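Local atomic coordinates of capsular polysaccharide biosynthesis protein (Burkholderia pseudomallei, PDB entry 4BQN), a protein that binds coenzyme A and probably acts as an acetyltransferase in the biosynthesis of capsular polysaccharide. Residues Leu19-Trp33 and Cys214-Asp228. The protein carries 1 engineered substitution. Sequence-based numbering, arbitrary orientation.
Sequences LAKMLNSCPTFARDW and CMLALGYTYSDISFD
Y220 OH donates to D32 OD2 over 2.7 Å, on the anti lone pair. Ring and carboxylate lie nearly coplanar, 14° apart. R31 grips the same carboxylate side-on, NE to OD1 and NH2 to OD2; OD2 thus takes two donors. W33 NE1 adds a weak, bent bond to Y220 OH. T28 CG2 lies 3.7 Å from Y220 CE1.

At the other end, D228 N gives S25 OG a straight bond of 3.1 Å (175°). S25 OG in turn donates to M22 O, which joins M22 to the backbone of D228. In one of its two conformers, M22 places CG over one face of the F227 ring, 4.2 Å from the centroid. The M22 chain bends at chi2 (60°), which brings SD to 3.7 Å from F227 CB, an oblique Met-aromatic contact. Between these ends, C26 SG packs 3.6 Å from M215 SD and weakly caps helix 27-32 through F29 N. The F29 ring meets L218 CD1 at its edge.

Waters bridge T28 and R31 to D224. Further out, L23 touches L64 and L218 touches L62 of strand 62-65, and F29 meets Y8 edge-to-face. After a Schellman motif at G219, the chain runs along one side of helix 27-32 to S25 and M22. This chain and the last turn of helix 204-217 pack on helices 15-24 and 27-32, the beta-alpha-beta crossover between adjacent parallel strands 6-11 and 33-35.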
ATOM      1  N   LEU A  19      -5.947  -4.427   9.307  1.00 10.81           N
ATOM      2  CA  LEU A  19      -5.832  -3.719  10.580  1.00 10.32           C
ATOM      3  C   LEU A  19      -6.802  -4.283  11.624  1.00 10.39           C
ATOM      4  O   LEU A  19      -6.413  -4.471  12.771  1.00 12.09           O
ATOM      5  CB  LEU A  19      -6.077  -2.219  10.341  1.00 10.71           C
ATOM      6  CG  LEU A  19      -6.069  -1.337  11.586  1.00 10.56           C
ATOM      7  CD1 LEU A  19      -4.782  -1.459  12.379  1.00 14.53           C
ATOM      8  CD2 LEU A  19      -6.293   0.106  11.150  1.00 13.09           C
ATOM      9  N   ALA A  20      -8.047  -4.552  11.233  1.00 11.16           N
ATOM     10  CA  ALA A  20      -9.007  -5.163  12.151  1.00 12.43           C
ATOM     11  C   ALA A  20      -8.500  -6.522  12.659  1.00 12.89           C
ATOM     12  O   ALA A  20      -8.617  -6.833  13.847  1.00 14.18           O
ATOM     13  CB  ALA A  20     -10.356  -5.318  11.475  1.00 13.19           C
ATOM     14  N   LYS A  21      -7.940  -7.330  11.757  1.00 12.70           N
ATOM     15  CA  LYS A  21      -7.406  -8.636  12.129  0.60 13.26           C
ATOM     16  C   LYS A  21      -6.284  -8.459  13.163  1.00 13.84           C
ATOM     17  O   LYS A  21      -6.211  -9.188  14.161  1.00 14.32           O
ATOM     18  CB  LYS A  21      -6.907  -9.372  10.880  0.60 16.35           C
ATOM     19  CG  LYS A  21      -6.563 -10.840  11.084  0.60 16.96           C
ATOM     20  CD  LYS A  21      -7.799 -11.732  11.149  0.60 22.49           C
ATOM     21  CE  LYS A  21      -8.362 -12.039   9.770  0.60 20.95           C
ATOM     22  NZ  LYS A  21      -9.581 -12.888   9.873  0.60 22.24           N
ATOM     23  N   MET A  22      -5.409  -7.486  12.922  1.00 12.24           N
ATOM     24  CA  MET A  22      -4.296  -7.263  13.828  0.75 12.18           C
ATOM     25  C   MET A  22      -4.789  -6.789  15.193  1.00 12.54           C
ATOM     26  O   MET A  22      -4.380  -7.333  16.211  1.00 13.74           O
ATOM     27  CB  MET A  22      -3.315  -6.261  13.204  0.75 11.65           C
ATOM     28  CG  MET A  22      -1.996  -6.122  13.948  0.75 13.12           C
ATOM     29  SD  MET A  22      -1.071  -7.658  14.036  0.75 13.73           S
ATOM     30  CE  MET A  22      -0.357  -7.742  12.393  0.75 14.13           C
ATOM     31  N   LEU A  23      -5.674  -5.792  15.210  1.00 12.73           N
ATOM     32  CA  LEU A  23      -6.231  -5.297  16.478  1.00 13.07           C
ATOM     33  C   LEU A  23      -6.930  -6.386  17.286  1.00 12.52           C
ATOM     34  O   LEU A  23      -6.722  -6.495  18.504  1.00 14.28           O
ATOM     35  CB  LEU A  23      -7.183  -4.131  16.244  1.00 13.56           C
ATOM     36  CG  LEU A  23      -6.490  -2.814  15.855  1.00 12.09           C
ATOM     37  CD1 LEU A  23      -7.529  -1.853  15.285  1.00 12.93           C
ATOM     38  CD2 LEU A  23      -5.742  -2.193  17.038  1.00 14.84           C
ATOM     39  N   ASN A  24      -7.711  -7.225  16.606  1.00 14.20           N
ATOM     40  CA  ASN A  24      -8.434  -8.304  17.276  1.00 14.90           C
ATOM     41  C   ASN A  24      -7.496  -9.320  17.920  1.00 15.78           C
ATOM     42  O   ASN A  24      -7.898 -10.033  18.829  1.00 17.36           O
ATOM     43  CB  ASN A  24      -9.356  -9.015  16.285  1.00 16.06           C
ATOM     44  CG  ASN A  24     -10.601  -8.213  15.963  1.00 16.20           C
ATOM     45  OD1 ASN A  24     -10.884  -7.178  16.576  1.00 17.64           O
ATOM     46  ND2 ASN A  24     -11.373  -8.703  14.997  1.00 21.31           N
ATOM     47  N   SER A  25      -6.249  -9.375  17.452  1.00 14.90           N
ATOM     48  CA  SER A  25      -5.256 -10.303  18.005  1.00 14.60           C
ATOM     49  C   SER A  25      -4.580  -9.808  19.290  1.00 14.82           C
ATOM     50  O   SER A  25      -3.820 -10.555  19.900  1.00 20.03           O
ATOM     51  CB  SER A  25      -4.197 -10.664  16.947  1.00 15.58           C
ATOM     52  OG  SER A  25      -3.156  -9.703  16.880  1.00 15.60           O
ATOM     53  N   CYS A  26      -4.872  -8.577  19.702  1.00 15.73           N
ATOM     54  CA  CYS A  26      -4.386  -8.031  20.968  1.00 16.98           C
ATOM     55  C   CYS A  26      -5.434  -8.296  22.051  1.00 16.69           C
ATOM     56  O   CYS A  26      -6.554  -7.779  21.963  1.00 17.41           O
ATOM     57  CB  CYS A  26      -4.148  -6.529  20.836  1.00 16.36           C
ATOM     58  SG  CYS A  26      -3.730  -5.745  22.414  1.00 17.88           S
ATOM     59  N   PRO A  27      -5.080  -9.111  23.072  1.00 17.50           N
ATOM     60  CA  PRO A  27      -6.083  -9.505  24.075  1.00 20.41           C
ATOM     61  C   PRO A  27      -6.719  -8.318  24.802  1.00 20.21           C
ATOM     62  O   PRO A  27      -7.910  -8.349  25.104  1.00 21.46           O
ATOM     63  CB  PRO A  27      -5.300 -10.404  25.049  1.00 24.12           C
ATOM     64  CG  PRO A  27      -4.171 -10.933  24.241  1.00 31.02           C
ATOM     65  CD  PRO A  27      -3.808  -9.843  23.265  1.00 23.56           C
ATOM     66  N   THR A  28      -5.946  -7.271  25.066  1.00 19.43           N
ATOM     67  CA  THR A  28      -6.480  -6.111  25.783  1.00 19.39           C
ATOM     68  C   THR A  28      -7.493  -5.356  24.912  1.00 20.13           C
ATOM     69  O   THR A  28      -8.554  -4.938  25.398  1.00 21.22           O
ATOM     70  CB  THR A  28      -5.341  -5.206  26.293  1.00 21.87           C
ATOM     71  OG1 THR A  28      -4.525  -5.965  27.189  1.00 25.37           O
ATOM     72  CG2 THR A  28      -5.879  -4.001  27.038  1.00 23.33           C
ATOM     73  N   PHE A  29      -7.185  -5.213  23.623  1.00 16.50           N
ATOM     74  CA  PHE A  29      -8.123  -4.599  22.694  1.00 15.47           C
ATOM     75  C   PHE A  29      -9.388  -5.455  22.558  1.00 17.95           C
ATOM     76  O   PHE A  29     -10.512  -4.946  22.636  1.00 17.22           O
ATOM     77  CB  PHE A  29      -7.480  -4.393  21.315  1.00 15.18           C
ATOM     78  CG  PHE A  29      -8.384  -3.715  20.329  1.00 14.58           C
ATOM     79  CD1 PHE A  29      -8.440  -2.323  20.236  1.00 15.22           C
ATOM     80  CD2 PHE A  29      -9.193  -4.477  19.499  1.00 15.91           C
ATOM     81  CE1 PHE A  29      -9.285  -1.711  19.329  1.00 16.85           C
ATOM     82  CE2 PHE A  29     -10.038  -3.876  18.595  1.00 15.46           C
ATOM     83  CZ  PHE A  29     -10.091  -2.493  18.506  1.00 15.84           C
ATOM     84  N   ALA A  30      -9.198  -6.761  22.361  1.00 16.53           N
ATOM     85  CA  ALA A  30     -10.315  -7.687  22.141  1.00 19.15           C
ATOM     86  C   ALA A  30     -11.233  -7.821  23.359  1.00 18.55           C
ATOM     87  O   ALA A  30     -12.404  -8.163  23.220  1.00 20.63           O
ATOM     88  CB  ALA A  30      -9.809  -9.048  21.688  1.00 19.86           C
ATOM     89  N   ARG A  31     -10.702  -7.530  24.546  1.00 19.39           N
ATOM     90  CA  ARG A  31     -11.497  -7.494  25.782  1.00 20.25           C
ATOM     91  C   ARG A  31     -12.580  -6.410  25.691  1.00 20.52           C
ATOM     92  O   ARG A  31     -13.685  -6.577  26.216  1.00 22.42           O
ATOM     93  CB  ARG A  31     -10.573  -7.248  26.992  1.00 23.38           C
ATOM     94  CG  ARG A  31     -11.259  -7.100  28.343  1.00 31.55           C
ATOM     95  CD  ARG A  31     -10.311  -6.483  29.370  1.00 33.01           C
ATOM     96  NE  ARG A  31      -9.981  -5.102  29.019  1.00 31.00           N
ATOM     97  CZ  ARG A  31      -8.888  -4.454  29.410  1.00 36.25           C
ATOM     98  NH1 ARG A  31      -7.991  -5.049  30.191  1.00 39.68           N
ATOM     99  NH2 ARG A  31      -8.694  -3.203  29.013  1.00 34.48           N
ATOM    100  N   ASP A  32     -12.256  -5.308  25.023  1.00 19.07           N
ATOM    101  CA  ASP A  32     -13.089  -4.098  25.031  1.00 18.99           C
ATOM    102  C   ASP A  32     -13.923  -3.873  23.780  1.00 17.47           C
ATOM    103  O   ASP A  32     -14.918  -3.138  23.831  1.00 19.92           O
ATOM    104  CB  ASP A  32     -12.220  -2.849  25.256  1.00 19.25           C
ATOM    105  CG  ASP A  32     -11.509  -2.857  26.601  1.00 21.71           C
ATOM    106  OD1 ASP A  32     -12.032  -3.463  27.561  1.00 24.75           O
ATOM    107  OD2 ASP A  32     -10.424  -2.239  26.696  1.00 23.43           O
ATOM    108  N   TRP A  33     -13.510  -4.470  22.660  1.00 17.78           N
ATOM    109  CA  TRP A  33     -14.059  -4.109  21.356  1.00 16.70           C
ATOM    110  C   TRP A  33     -14.490  -5.314  20.556  1.00 17.80           C
ATOM    111  O   TRP A  33     -13.771  -6.322  20.505  1.00 18.87           O
ATOM    112  CB  TRP A  33     -13.011  -3.344  20.541  1.00 17.09           C
ATOM    113  CG  TRP A  33     -12.605  -2.056  21.164  1.00 14.53           C
ATOM    114  CD1 TRP A  33     -11.512  -1.829  21.965  1.00 18.10           C
ATOM    115  CD2 TRP A  33     -13.280  -0.803  21.036  1.00 15.71           C
ATOM    116  NE1 TRP A  33     -11.471  -0.503  22.336  1.00 17.90           N
ATOM    117  CE2 TRP A  33     -12.557   0.143  21.804  1.00 16.63           C
ATOM    118  CE3 TRP A  33     -14.442  -0.392  20.364  1.00 17.97           C
ATOM    119  CZ2 TRP A  33     -12.943   1.492  21.887  1.00 19.83           C
ATOM    120  CZ3 TRP A  33     -14.832   0.942  20.451  1.00 19.52           C
ATOM    121  CH2 TRP A  33     -14.083   1.869  21.215  1.00 21.01           C
ATOM    122  N   CYS A 214      -3.017   3.020  16.657  1.00 11.07           N
ATOM    123  CA  CYS A 214      -4.449   3.085  16.863  1.00 11.90           C
ATOM    124  C   CYS A 214      -4.787   2.898  18.341  1.00 12.65           C
ATOM    125  O   CYS A 214      -5.603   3.630  18.892  1.00 13.06           O
ATOM    126  CB  CYS A 214      -5.161   2.011  16.047  1.00 12.84           C
ATOM    127  SG  CYS A 214      -5.139   2.296  14.274  1.00 13.39           S
ATOM    128  N   MET A 215      -4.163   1.910  18.981  1.00 11.67           N
ATOM    129  CA  MET A 215      -4.438   1.673  20.399  1.00 13.44           C
ATOM    130  C   MET A 215      -4.026   2.853  21.256  1.00 13.30           C
ATOM    131  O   MET A 215      -4.734   3.187  22.208  1.00 15.47           O
ATOM    132  CB  MET A 215      -3.788   0.381  20.886  1.00 13.25           C
ATOM    133  CG  MET A 215      -4.464  -0.874  20.323  1.00 13.63           C
ATOM    134  SD  MET A 215      -3.908  -2.426  21.048  1.00 15.10           S
ATOM    135  CE  MET A 215      -4.384  -2.157  22.765  1.00 16.70           C
ATOM    136  N   LEU A 216      -2.904   3.497  20.927  1.00 12.36           N
ATOM    137  CA  LEU A 216      -2.491   4.679  21.697  1.00 13.49           C
ATOM    138  C   LEU A 216      -3.514   5.789  21.542  1.00 15.05           C
ATOM    139  O   LEU A 216      -3.835   6.464  22.512  1.00 15.84           O
ATOM    140  CB  LEU A 216      -1.110   5.171  21.258  1.00 13.22           C
ATOM    141  CG  LEU A 216       0.024   4.187  21.538  1.00 12.81           C
ATOM    142  CD1 LEU A 216       1.316   4.613  20.857  1.00 16.21           C
ATOM    143  CD2 LEU A 216       0.265   4.008  23.035  1.00 16.37           C
ATOM    144  N   ALA A 217      -4.046   5.952  20.329  1.00 13.57           N
ATOM    145  CA  ALA A 217      -5.052   6.993  20.060  1.00 14.45           C
ATOM    146  C   ALA A 217      -6.332   6.748  20.853  1.00 15.42           C
ATOM    147  O   ALA A 217      -7.035   7.692  21.216  1.00 19.01           O
ATOM    148  CB  ALA A 217      -5.360   7.051  18.569  1.00 14.53           C
ATOM    149  N   LEU A 218      -6.627   5.476  21.112  1.00 14.30           N
ATOM    150  CA  LEU A 218      -7.785   5.086  21.910  1.00 15.42           C
ATOM    151  C   LEU A 218      -7.573   5.188  23.422  1.00 16.50           C
ATOM    152  O   LEU A 218      -8.522   5.012  24.192  1.00 21.29           O
ATOM    153  CB  LEU A 218      -8.209   3.668  21.535  1.00 16.28           C
ATOM    154  CG  LEU A 218      -8.750   3.520  20.113  1.00 16.18           C
ATOM    155  CD1 LEU A 218      -8.940   2.042  19.822  1.00 18.45           C
ATOM    156  CD2 LEU A 218     -10.062   4.276  19.943  1.00 19.31           C
ATOM    157  N   GLY A 219      -6.342   5.479  23.853  1.00 16.01           N
ATOM    158  CA  GLY A 219      -6.051   5.665  25.273  1.00 15.52           C
ATOM    159  C   GLY A 219      -5.428   4.486  25.982  1.00 16.08           C
ATOM    160  O   GLY A 219      -5.249   4.535  27.194  1.00 19.89           O
ATOM    161  N   TYR A 220      -5.082   3.425  25.250  1.00 14.84           N
ATOM    162  CA  TYR A 220      -4.319   2.328  25.849  1.00 14.60           C
ATOM    163  C   TYR A 220      -2.884   2.773  26.113  1.00 17.27           C
ATOM    164  O   TYR A 220      -2.390   3.675  25.441  1.00 19.27           O
ATOM    165  CB  TYR A 220      -4.323   1.091  24.939  1.00 16.04           C
ATOM    166  CG  TYR A 220      -5.695   0.474  24.789  1.00 15.17           C
ATOM    167  CD1 TYR A 220      -6.199  -0.383  25.768  1.00 17.36           C
ATOM    168  CD2 TYR A 220      -6.491   0.744  23.676  1.00 15.77           C
ATOM    169  CE1 TYR A 220      -7.464  -0.934  25.656  1.00 18.57           C
ATOM    170  CE2 TYR A 220      -7.754   0.182  23.547  1.00 17.73           C
ATOM    171  CZ  TYR A 220      -8.232  -0.653  24.539  1.00 19.18           C
ATOM    172  OH  TYR A 220      -9.484  -1.208  24.415  1.00 19.74           O
ATOM    173  N   THR A 221      -2.231   2.145  27.087  1.00 20.07           N
ATOM    174  CA  THR A 221      -0.818   2.351  27.412  0.70 22.68           C
ATOM    175  C   THR A 221       0.062   1.525  26.478  1.00 17.11           C
ATOM    176  O   THR A 221      -0.413   0.568  25.872  1.00 18.19           O
ATOM    177  CB  THR A 221      -0.504   1.880  28.858  0.70 26.93           C
ATOM    178  OG1 THR A 221      -0.669   0.456  28.951  0.70 25.50           O
ATOM    179  CG2 THR A 221      -1.407   2.561  29.869  0.70 29.45           C
ATOM    180  N   TYR A 222       1.348   1.852  26.410  1.00 19.24           N
ATOM    181  CA  TYR A 222       2.304   1.053  25.646  1.00 20.27           C
ATOM    182  C   TYR A 222       2.307  -0.401  26.097  1.00 20.31           C
ATOM    183  O   TYR A 222       2.360  -1.310  25.258  1.00 21.05           O
ATOM    184  CB  TYR A 222       3.711   1.678  25.728  1.00 19.71           C
ATOM    185  CG  TYR A 222       3.823   2.914  24.870  1.00 18.48           C
ATOM    186  CD1 TYR A 222       3.446   4.173  25.355  1.00 18.79           C
ATOM    187  CD2 TYR A 222       4.274   2.823  23.560  1.00 16.99           C
ATOM    188  CE1 TYR A 222       3.524   5.302  24.549  1.00 19.65           C
ATOM    189  CE2 TYR A 222       4.357   3.934  22.750  1.00 17.81           C
ATOM    190  CZ  TYR A 222       3.982   5.166  23.240  1.00 17.21           C
ATOM    191  OH  TYR A 222       4.079   6.246  22.405  1.00 18.86           O
ATOM    192  N   SER A 223       2.192  -0.610  27.412  1.00 20.27           N
ATOM    193  CA  SER A 223       2.232  -1.952  27.990  0.70 23.25           C
ATOM    194  C   SER A 223       0.992  -2.805  27.687  1.00 22.39           C
ATOM    195  O   SER A 223       1.039  -4.027  27.815  1.00 25.43           O
ATOM    196  CB  SER A 223       2.479  -1.880  29.500  0.70 28.11           C
ATOM    197  OG  SER A 223       1.448  -1.160  30.152  0.70 29.32           O
ATOM    198  N   ASP A 224      -0.108  -2.161  27.278  1.00 20.58           N
ATOM    199  CA  ASP A 224      -1.339  -2.862  26.880  1.00 19.23           C
ATOM    200  C   ASP A 224      -1.221  -3.564  25.515  1.00 16.90           C
ATOM    201  O   ASP A 224      -2.035  -4.419  25.172  1.00 19.43           O
ATOM    202  CB  ASP A 224      -2.518  -1.880  26.778  1.00 20.04           C
ATOM    203  CG  ASP A 224      -3.009  -1.383  28.126  1.00 20.77           C
ATOM    204  OD1 ASP A 224      -2.966  -2.141  29.117  1.00 27.84           O
ATOM    205  OD2 ASP A 224      -3.486  -0.227  28.166  1.00 22.74           O
ATOM    206  N   ILE A 225      -0.219  -3.182  24.733  1.00 17.26           N
ATOM    207  CA  ILE A 225      -0.202  -3.498  23.312  1.00 15.15           C
ATOM    208  C   ILE A 225       0.638  -4.739  23.016  1.00 15.63           C
ATOM    209  O   ILE A 225       1.845  -4.752  23.251  1.00 20.04           O
ATOM    210  CB  ILE A 225       0.300  -2.290  22.500  1.00 15.67           C
ATOM    211  CG1 ILE A 225      -0.545  -1.044  22.813  1.00 17.27           C
ATOM    212  CG2 ILE A 225       0.296  -2.609  21.005  1.00 17.00           C
ATOM    213  CD1 ILE A 225       0.055   0.245  22.290  1.00 17.25           C
ATOM    214  N   SER A 226      -0.018  -5.773  22.493  1.00 16.90           N
ATOM    215  CA  SER A 226       0.662  -7.000  22.094  0.70 17.03           C
ATOM    216  C   SER A 226      -0.159  -7.654  21.001  1.00 17.79           C
ATOM    217  O   SER A 226      -1.375  -7.636  21.045  1.00 25.25           O
ATOM    218  CB  SER A 226       0.859  -7.958  23.276  0.70 22.52           C
ATOM    219  OG  SER A 226      -0.372  -8.474  23.731  0.70 27.83           O
ATOM    220  N   PHE A 227       0.517  -8.205  20.006  1.00 17.13           N
ATOM    221  CA  PHE A 227      -0.169  -8.801  18.865  1.00 15.68           C
ATOM    222  C   PHE A 227       0.295 -10.222  18.609  1.00 17.22           C
ATOM    223  O   PHE A 227       1.358 -10.640  19.076  1.00 20.01           O
ATOM    224  CB  PHE A 227       0.044  -7.947  17.601  1.00 16.62           C
ATOM    225  CG  PHE A 227      -0.429  -6.528  17.745  1.00 14.87           C
ATOM    226  CD1 PHE A 227      -1.785  -6.232  17.858  1.00 15.25           C
ATOM    227  CD2 PHE A 227       0.488  -5.485  17.811  1.00 14.94           C
ATOM    228  CE1 PHE A 227      -2.224  -4.922  18.023  1.00 17.04           C
ATOM    229  CE2 PHE A 227       0.058  -4.164  17.947  1.00 15.83           C
ATOM    230  CZ  PHE A 227      -1.299  -3.882  18.059  1.00 15.11           C
ATOM    231  N   ASP A 228      -0.499 -10.945  17.819  1.00 15.88           N
ATOM    232  CA  ASP A 228      -0.110 -12.259  17.330  1.00 16.35           C
ATOM    233  C   ASP A 228       1.008 -12.046  16.311  1.00 16.74           C
ATOM    234  O   ASP A 228       0.772 -11.501  15.239  1.00 17.59           O
ATOM    235  CB  ASP A 228      -1.315 -12.947  16.670  1.00 18.19           C
ATOM    236  CG  ASP A 228      -0.996 -14.326  16.107  1.00 21.35           C
ATOM    237  OD1 ASP A 228       0.189 -14.721  16.023  1.00 22.76           O
ATOM    238  OD2 ASP A 228      -1.962 -15.024  15.730  1.00 28.96           O
TER
HETATM  239  O   HOH W   1      -2.639  -7.160  25.295  1.00 25.84           O
HETATM  240  O   HOH W   2      -3.271  -4.840  29.341  1.00 34.07           O
HETATM  241  O   HOH W   3      -5.489  -3.281  30.631  1.00 56.56           O